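Methyltransferase (Streptomyces avermitilis, PDB 3GIW) probably transfers methyl groups from S-adenosyl-L-methionine, as a Rossmann-fold member of the S-adenosyl methyltransferase family whose substrate is not established. Local coordinates at residues Leu158-His171 and Leu187-Gly201. Sequence-based numbering, arbitrary orientation.
Sequences LTRPVALTVIAIVH and LEPLPSGSYLAMSIG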
ATOM      1  N   LEU A 158       6.129 -15.906 -12.789  1.00 11.04           N
ATOM      2  CA  LEU A 158       5.066 -15.096 -13.399  1.00 12.27           C
ATOM      3  C   LEU A 158       4.140 -15.863 -14.347  1.00 11.42           C
ATOM      4  O   LEU A 158       3.266 -15.266 -14.998  1.00 12.60           O
ATOM      5  CB  LEU A 158       5.643 -13.853 -14.084  1.00 13.45           C
ATOM      6  CG  LEU A 158       6.475 -12.919 -13.182  1.00 14.79           C
ATOM      7  CD1 LEU A 158       6.850 -11.669 -14.000  1.00 17.14           C
ATOM      8  CD2 LEU A 158       5.703 -12.560 -11.900  1.00 15.46           C
ATOM      9  N   THR A 159       4.308 -17.190 -14.402  1.00 10.77           N
ATOM     10  CA  THR A 159       3.328 -18.061 -15.041  1.00 10.20           C
ATOM     11  C   THR A 159       2.291 -18.625 -14.066  1.00 12.03           C
ATOM     12  O   THR A 159       1.400 -19.395 -14.461  1.00 11.54           O
ATOM     13  CB  THR A 159       4.003 -19.230 -15.827  1.00  9.82           C
ATOM     14  OG1 THR A 159       4.516 -20.222 -14.930  1.00 10.27           O
ATOM     15  CG2 THR A 159       5.152 -18.726 -16.766  1.00 11.33           C
ATOM     16  N   ARG A 160       2.364 -18.206 -12.809  1.00 11.03           N
ATOM     17  CA  ARG A 160       1.382 -18.624 -11.794  1.00 11.25           C
ATOM     18  C   ARG A 160       0.801 -17.375 -11.130  1.00 11.31           C
ATOM     19  O   ARG A 160       1.413 -16.327 -11.189  1.00 12.35           O
ATOM     20  CB  ARG A 160       2.008 -19.555 -10.757  1.00 12.10           C
ATOM     21  CG  ARG A 160       2.424 -20.891 -11.372  1.00 15.70           C
ATOM     22  CD  ARG A 160       3.374 -21.670 -10.490  1.00 19.66           C
ATOM     23  NE  ARG A 160       4.021 -22.752 -11.242  1.00 22.37           N
ATOM     24  CZ  ARG A 160       3.435 -23.898 -11.537  1.00 22.17           C
ATOM     25  NH1 ARG A 160       2.185 -24.111 -11.163  1.00 24.71           N
ATOM     26  NH2 ARG A 160       4.090 -24.822 -12.237  1.00 23.53           N
ATOM     27  N   PRO A 161      -0.415 -17.459 -10.555  1.00 11.03           N
ATOM     28  CA  PRO A 161      -1.050 -16.258 -10.034  1.00 11.44           C
ATOM     29  C   PRO A 161      -0.195 -15.491  -9.028  1.00 11.59           C
ATOM     30  O   PRO A 161       0.482 -16.064  -8.167  1.00 11.60           O
ATOM     31  CB  PRO A 161      -2.339 -16.791  -9.409  1.00 12.92           C
ATOM     32  CG  PRO A 161      -2.620 -18.059 -10.175  1.00 13.42           C
ATOM     33  CD  PRO A 161      -1.273 -18.653 -10.416  1.00 12.13           C
ATOM     34  N   VAL A 162      -0.315 -14.170  -9.119  1.00 11.37           N
ATOM     35  CA  VAL A 162       0.334 -13.219  -8.217  1.00 12.33           C
ATOM     36  C   VAL A 162      -0.708 -12.181  -7.760  1.00 12.82           C
ATOM     37  O   VAL A 162      -1.560 -11.777  -8.554  1.00 12.47           O
ATOM     38  CB  VAL A 162       1.460 -12.465  -8.984  1.00 11.62           C
ATOM     39  CG1 VAL A 162       2.123 -11.395  -8.133  1.00 12.25           C
ATOM     40  CG2 VAL A 162       2.594 -13.430  -9.470  1.00 11.50           C
ATOM     41  N   ALA A 163      -0.665 -11.789  -6.477  1.00 11.92           N
ATOM     42  CA  ALA A 163      -1.399 -10.602  -6.009  1.00 12.76           C
ATOM     43  C   ALA A 163      -0.480  -9.385  -6.043  1.00 12.74           C
ATOM     44  O   ALA A 163       0.565  -9.369  -5.366  1.00 12.75           O
ATOM     45  CB  ALA A 163      -1.912 -10.787  -4.613  1.00 13.94           C
ATOM     46  N   LEU A 164      -0.881  -8.400  -6.833  1.00 12.73           N
ATOM     47  CA  LEU A 164      -0.222  -7.121  -6.961  1.00 12.06           C
ATOM     48  C   LEU A 164      -0.869  -6.215  -5.918  1.00 12.64           C
ATOM     49  O   LEU A 164      -2.052  -5.889  -6.035  1.00 12.06           O
ATOM     50  CB  LEU A 164      -0.407  -6.555  -8.364  1.00 12.49           C
ATOM     51  CG  LEU A 164       0.217  -5.198  -8.645  1.00 13.12           C
ATOM     52  CD1 LEU A 164       1.737  -5.195  -8.518  1.00 15.32           C
ATOM     53  CD2 LEU A 164      -0.189  -4.693 -10.043  1.00 15.25           C
ATOM     54  N   THR A 165      -0.080  -5.842  -4.903  1.00 13.12           N
ATOM     55  CA  THR A 165      -0.550  -4.943  -3.833  1.00 13.04           C
ATOM     56  C   THR A 165       0.042  -3.542  -3.995  1.00 13.14           C
ATOM     57  O   THR A 165       1.277  -3.382  -4.023  1.00 13.60           O
ATOM     58  CB  THR A 165      -0.318  -5.560  -2.419  1.00 13.91           C
ATOM     59  OG1 THR A 165       1.048  -5.862  -2.229  1.00 14.72           O
ATOM     60  CG2 THR A 165      -1.059  -6.893  -2.290  1.00 16.35           C
ATOM     61  N   VAL A 166      -0.818  -2.537  -4.130  1.00 12.17           N
ATOM     62  CA  VAL A 166      -0.415  -1.132  -4.346  1.00 12.93           C
ATOM     63  C   VAL A 166      -1.191  -0.334  -3.272  1.00 12.36           C
ATOM     64  O   VAL A 166      -2.272   0.183  -3.547  1.00 12.38           O
ATOM     65  CB  VAL A 166      -0.716  -0.634  -5.782  1.00 13.03           C
ATOM     66  CG1 VAL A 166      -0.129   0.743  -5.979  1.00 13.92           C
ATOM     67  CG2 VAL A 166      -0.115  -1.622  -6.832  1.00 14.81           C
ATOM     68  N   ILE A 167      -0.631  -0.319  -2.059  1.00 12.38           N
ATOM     69  CA  ILE A 167      -1.323   0.133  -0.855  1.00 13.54           C
ATOM     70  C   ILE A 167      -0.676   1.402  -0.296  1.00 13.54           C
ATOM     71  O   ILE A 167       0.533   1.494  -0.101  1.00 12.82           O
ATOM     72  CB  ILE A 167      -1.325  -1.009   0.173  1.00 13.93           C
ATOM     73  CG1 ILE A 167      -2.094  -2.212  -0.413  1.00 15.93           C
ATOM     74  CG2 ILE A 167      -1.944  -0.505   1.501  1.00 16.81           C
ATOM     75  CD1 ILE A 167      -2.119  -3.491   0.415  1.00 17.62           C
ATOM     76  N   ALA A 168      -1.510   2.431  -0.125  1.00 15.90           N
ATOM     77  CA  ALA A 168      -1.075   3.685   0.495  1.00 17.47           C
ATOM     78  C   ALA A 168       0.067   4.346  -0.288  1.00 15.98           C
ATOM     79  O   ALA A 168       1.012   4.901   0.288  1.00 19.78           O
ATOM     80  CB  ALA A 168      -0.702   3.461   1.994  1.00 19.95           C
ATOM     81  N   ILE A 169      -0.004   4.280  -1.623  1.00 14.99           N
ATOM     82  CA  ILE A 169       1.038   4.868  -2.485  0.50 15.89           C
ATOM     83  C   ILE A 169       0.508   5.672  -3.683  1.00 14.48           C
ATOM     84  O   ILE A 169       1.098   6.681  -4.081  1.00 14.40           O
ATOM     85  CB  ILE A 169       2.021   3.776  -3.008  0.50 16.63           C
ATOM     86  CG1 ILE A 169       3.014   4.394  -4.007  0.50 17.20           C
ATOM     87  CG2 ILE A 169       1.282   2.644  -3.668  0.50 17.31           C
ATOM     88  CD1 ILE A 169       4.244   3.560  -4.242  0.50 18.44           C
ATOM     89  N   VAL A 170      -0.606   5.253  -4.271  1.00 14.30           N
ATOM     90  CA  VAL A 170      -0.986   5.769  -5.556  1.00 15.94           C
ATOM     91  C   VAL A 170      -1.344   7.270  -5.553  1.00 16.40           C
ATOM     92  O   VAL A 170      -1.231   7.986  -6.590  1.00 19.41           O
ATOM     93  CB  VAL A 170      -2.095   4.871  -6.195  1.00 17.52           C
ATOM     94  CG1 VAL A 170      -3.494   5.267  -5.721  1.00 15.91           C
ATOM     95  CG2 VAL A 170      -1.965   4.941  -7.720  1.00 18.72           C
ATOM     96  N   HIS A 171      -1.780   7.775  -4.409  1.00 15.03           N
ATOM     97  CA  HIS A 171      -2.122   9.204  -4.307  0.50 14.76           C
ATOM     98  C   HIS A 171      -0.879  10.104  -4.381  1.00 16.51           C
ATOM     99  O   HIS A 171      -1.007  11.317  -4.524  1.00 18.75           O
ATOM    100  CB  HIS A 171      -2.931   9.487  -3.042  0.50 14.83           C
ATOM    101  CG  HIS A 171      -2.612   8.560  -1.921  0.50 15.42           C
ATOM    102  ND1 HIS A 171      -3.321   7.408  -1.678  0.50 14.77           N
ATOM    103  CD2 HIS A 171      -1.573   8.551  -1.057  0.50 13.10           C
ATOM    104  CE1 HIS A 171      -2.792   6.782  -0.642  0.50 14.10           C
ATOM    105  NE2 HIS A 171      -1.723   7.453  -0.249  0.50 14.84           N
ATOM    106  N   LEU A 187       0.293  -5.059 -13.949  1.00 13.95           N
ATOM    107  CA  LEU A 187      -0.618  -6.204 -13.911  1.00 14.73           C
ATOM    108  C   LEU A 187      -0.522  -7.050 -15.205  1.00 16.26           C
ATOM    109  O   LEU A 187      -0.841  -8.239 -15.205  1.00 15.71           O
ATOM    110  CB  LEU A 187      -2.061  -5.710 -13.683  1.00 16.64           C
ATOM    111  CG  LEU A 187      -3.158  -6.762 -13.371  1.00 17.71           C
ATOM    112  CD1 LEU A 187      -2.875  -7.591 -12.120  1.00 20.34           C
ATOM    113  CD2 LEU A 187      -4.515  -6.060 -13.210  1.00 17.32           C
ATOM    114  N   GLU A 188      -0.116  -6.433 -16.317  1.00 16.74           N
ATOM    115  CA  GLU A 188      -0.076  -7.090 -17.634  1.00 18.83           C
ATOM    116  C   GLU A 188       0.561  -8.479 -17.612  1.00 17.82           C
ATOM    117  O   GLU A 188      -0.055  -9.431 -18.112  1.00 17.48           O
ATOM    118  CB  GLU A 188       0.658  -6.200 -18.647  1.00 21.70           C
ATOM    119  CG  GLU A 188      -0.143  -5.049 -19.161  1.00 25.94           C
ATOM    120  CD  GLU A 188      -1.223  -5.456 -20.137  1.00 28.62           C
ATOM    121  OE1 GLU A 188      -1.254  -6.651 -20.535  1.00 30.63           O
ATOM    122  OE2 GLU A 188      -2.039  -4.565 -20.504  1.00 30.05           O
ATOM    123  N   PRO A 189       1.797  -8.603 -17.084  1.00 17.07           N
ATOM    124  CA  PRO A 189       2.480  -9.931 -17.139  1.00 17.58           C
ATOM    125  C   PRO A 189       1.965 -10.988 -16.168  1.00 17.32           C
ATOM    126  O   PRO A 189       2.440 -12.139 -16.185  1.00 18.82           O
ATOM    127  CB  PRO A 189       3.931  -9.589 -16.799  1.00 17.44           C
ATOM    128  CG  PRO A 189       3.847  -8.393 -15.949  1.00 18.29           C
ATOM    129  CD  PRO A 189       2.708  -7.583 -16.530  1.00 17.66           C
ATOM    130  N   LEU A 190       1.043 -10.621 -15.295  1.00 14.59           N
ATOM    131  CA  LEU A 190       0.564 -11.558 -14.298  1.00 14.84           C
ATOM    132  C   LEU A 190      -0.533 -12.383 -14.986  1.00 15.46           C
ATOM    133  O   LEU A 190      -1.307 -11.865 -15.778  1.00 16.30           O
ATOM    134  CB  LEU A 190       0.074 -10.797 -13.064  1.00 14.78           C
ATOM    135  CG  LEU A 190       1.095  -9.807 -12.503  1.00 15.30           C
ATOM    136  CD1 LEU A 190       0.613  -9.156 -11.188  1.00 16.66           C
ATOM    137  CD2 LEU A 190       2.439 -10.472 -12.275  1.00 15.46           C
ATOM    138  N   PRO A 191      -0.572 -13.684 -14.724  1.00 13.91           N
ATOM    139  CA  PRO A 191      -1.572 -14.541 -15.384  1.00 13.30           C
ATOM    140  C   PRO A 191      -3.012 -14.392 -14.901  1.00 13.81           C
ATOM    141  O   PRO A 191      -3.285 -13.833 -13.831  1.00 12.61           O
ATOM    142  CB  PRO A 191      -1.077 -15.960 -15.081  1.00 14.56           C
ATOM    143  CG  PRO A 191      -0.236 -15.808 -13.892  1.00 15.72           C
ATOM    144  CD  PRO A 191       0.328 -14.445 -13.843  1.00 13.67           C
ATOM    145  N   SER A 192      -3.936 -14.942 -15.680  1.00 15.15           N
ATOM    146  CA  SER A 192      -5.294 -15.128 -15.237  1.00 15.33           C
ATOM    147  C   SER A 192      -5.315 -15.755 -13.849  1.00 14.21           C
ATOM    148  O   SER A 192      -4.543 -16.677 -13.554  1.00 15.00           O
ATOM    149  CB  SER A 192      -6.028 -16.018 -16.239  1.00 18.02           C
ATOM    150  OG  SER A 192      -6.166 -15.296 -17.455  1.00 21.03           O
ATOM    151  N   GLY A 193      -6.176 -15.217 -12.979  1.00 12.51           N
ATOM    152  CA  GLY A 193      -6.287 -15.675 -11.587  1.00 12.52           C
ATOM    153  C   GLY A 193      -5.448 -14.846 -10.624  1.00 11.92           C
ATOM    154  O   GLY A 193      -5.524 -15.026  -9.408  1.00 13.34           O
ATOM    155  N   SER A 194      -4.652 -13.938 -11.181  1.00 11.12           N
ATOM    156  CA  SER A 194      -3.931 -12.950 -10.380  1.00 12.06           C
ATOM    157  C   SER A 194      -4.934 -11.937  -9.806  1.00 11.94           C
ATOM    158  O   SER A 194      -6.127 -11.914 -10.199  1.00 12.02           O
ATOM    159  CB  SER A 194      -2.865 -12.248 -11.229  1.00 12.18           C
ATOM    160  OG  SER A 194      -1.842 -13.168 -11.603  1.00 11.21           O
ATOM    161  N   TYR A 195      -4.459 -11.134  -8.849  1.00 11.65           N
ATOM    162  CA  TYR A 195      -5.286 -10.113  -8.187  1.00 11.27           C
ATOM    163  C   TYR A 195      -4.584  -8.759  -8.141  1.00 12.04           C
ATOM    164  O   TYR A 195      -3.347  -8.657  -8.178  1.00 12.79           O
ATOM    165  CB  TYR A 195      -5.650 -10.540  -6.754  1.00 12.24           C
ATOM    166  CG  TYR A 195      -6.724 -11.619  -6.661  1.00 13.27           C
ATOM    167  CD1 TYR A 195      -6.428 -12.967  -6.913  1.00 13.49           C
ATOM    168  CD2 TYR A 195      -8.023 -11.297  -6.283  1.00 12.62           C
ATOM    169  CE1 TYR A 195      -7.390 -13.945  -6.794  1.00 13.46           C
ATOM    170  CE2 TYR A 195      -8.998 -12.273  -6.179  1.00 12.78           C
ATOM    171  CZ  TYR A 195      -8.676 -13.596  -6.453  1.00 12.15           C
ATOM    172  OH  TYR A 195      -9.625 -14.615  -6.351  1.00 15.37           O
ATOM    173  N   LEU A 196      -5.396  -7.710  -8.051  1.00 11.47           N
ATOM    174  CA  LEU A 196      -4.966  -6.337  -7.755  1.00 11.28           C
ATOM    175  C   LEU A 196      -5.658  -5.945  -6.458  1.00 11.78           C
ATOM    176  O   LEU A 196      -6.871  -6.065  -6.348  1.00 12.22           O
ATOM    177  CB  LEU A 196      -5.373  -5.404  -8.889  1.00 12.57           C
ATOM    178  CG  LEU A 196      -5.079  -3.911  -8.639  1.00 12.29           C
ATOM    179  CD1 LEU A 196      -3.586  -3.598  -8.470  1.00 12.58           C
ATOM    180  CD2 LEU A 196      -5.665  -3.053  -9.791  1.00 14.45           C
ATOM    181  N   ALA A 197      -4.880  -5.459  -5.496  1.00 11.33           N
ATOM    182  CA  ALA A 197      -5.391  -4.939  -4.207  1.00 11.70           C
ATOM    183  C   ALA A 197      -4.814  -3.531  -4.045  1.00 11.06           C
ATOM    184  O   ALA A 197      -3.589  -3.353  -4.127  1.00 12.10           O
ATOM    185  CB  ALA A 197      -4.979  -5.807  -3.021  1.00 11.96           C
HETATM  186  N   MSE A 198      -5.677  -2.567  -3.762  1.00 10.70           N
HETATM  187  CA  MSE A 198      -5.254  -1.193  -3.594  1.00 11.50           C
HETATM  188  C   MSE A 198      -5.978  -0.489  -2.459  1.00 11.95           C
HETATM  189  O   MSE A 198      -7.130  -0.730  -2.169  1.00 11.97           O
HETATM  190  CB  MSE A 198      -5.521  -0.365  -4.862  1.00 12.86           C
HETATM  191  CG  MSE A 198      -4.906  -0.945  -6.154  1.00 11.71           C
HETATM  192 SE   MSE A 198      -5.163   0.283  -7.655  0.75 12.28          SE
HETATM  193  CE  MSE A 198      -4.016   1.708  -7.042  1.00 14.94           C
ATOM    194  N   SER A 199      -5.293   0.483  -1.864  1.00 11.55           N
ATOM    195  CA  SER A 199      -5.967   1.538  -1.082  1.00 12.34           C
ATOM    196  C   SER A 199      -5.672   2.870  -1.774  1.00 11.58           C
ATOM    197  O   SER A 199      -4.501   3.155  -2.155  1.00 13.24           O
ATOM    198  CB  SER A 199      -5.602   1.532   0.387  1.00 12.43           C
ATOM    199  OG  SER A 199      -4.251   1.817   0.599  1.00 13.69           O
ATOM    200  N   ILE A 200      -6.703   3.697  -1.933  1.00 11.97           N
ATOM    201  CA  ILE A 200      -6.686   4.906  -2.736  1.00 11.96           C
ATOM    202  C   ILE A 200      -7.216   6.106  -1.925  1.00 12.35           C
ATOM    203  O   ILE A 200      -8.353   6.084  -1.432  1.00 12.35           O
ATOM    204  CB  ILE A 200      -7.575   4.697  -3.997  1.00 11.72           C
ATOM    205  CG1 ILE A 200      -7.025   3.544  -4.867  1.00 12.80           C
ATOM    206  CG2 ILE A 200      -7.677   5.958  -4.876  1.00 14.09           C
ATOM    207  CD1 ILE A 200      -7.955   3.045  -5.975  1.00 13.65           C
ATOM    208  N   GLY A 201      -6.382   7.140  -1.797  1.00 12.15           N
ATOM    209  CA  GLY A 201      -6.737   8.306  -0.977  1.00 11.53           C
ATOM    210  C   GLY A 201      -7.879   9.110  -1.614  1.00 12.43           C
ATOM    211  O   GLY A 201      -7.958   9.253  -2.864  1.00 11.84           O
TER
HETATM  212  O   HOH W   1      -2.149   2.989  -3.370  1.00 12.72           O
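Leu-190 lays its forked end across Val-162 at about a right angle: CD2 reaches Val-162 CB at 4.0 Å and also touches Leu-158 CD2, while CD1 rests against Leu-164 CB. On the same face of the sheet, Leu-164 and Leu-196 lie side by side and point the same way, CD2 to CD1. Farther along, the bent chain of selenomethionine Met-198 (chi3 67°) brings its CE across Val-170, 3.8 Å from CB. The opposite face carries Ala-163 beside Tyr-195, CB to CB, and Thr-165 beside Ala-197, CG2 to CB; Thr-165 OG1 turns to Asp-84. Between the strands run parallel backbone bonds from Tyr-195 N to Val-162 O through Val-166 N to Ala-197 O, the latter almost straight at 172°. Ser-194 ties the entrance of the pair: its OG donates to Pro-191 O at 2.7 Å, in the carbonyl plane on a lone pair, and accepts Val-162 N at 3.1 Å. An alanine at Ser-194 would remove that hydroxyl and is likely to leave Val-162 N without its acceptor and the Pro-191 turn less firmly held. At Val-166 O the bond from Ser-199 N is weak, and a water donates to both Val-166 O and Ser-199 O while accepting Val-170 N. Ser-199 OG, set between its own N and carbonyl carbon (chi1 64°), takes Ala-168 N at 2.9 Å and also bonds Asn-62, which binds S-adenosyl-L-homocysteine. Strands 163-167 and 195-201, joined through helix 179-187, form a parallel beta-alpha-beta unit of the Rossmann-like methyltransferase fold, with the C-terminal end of the pair beside the cofactor site.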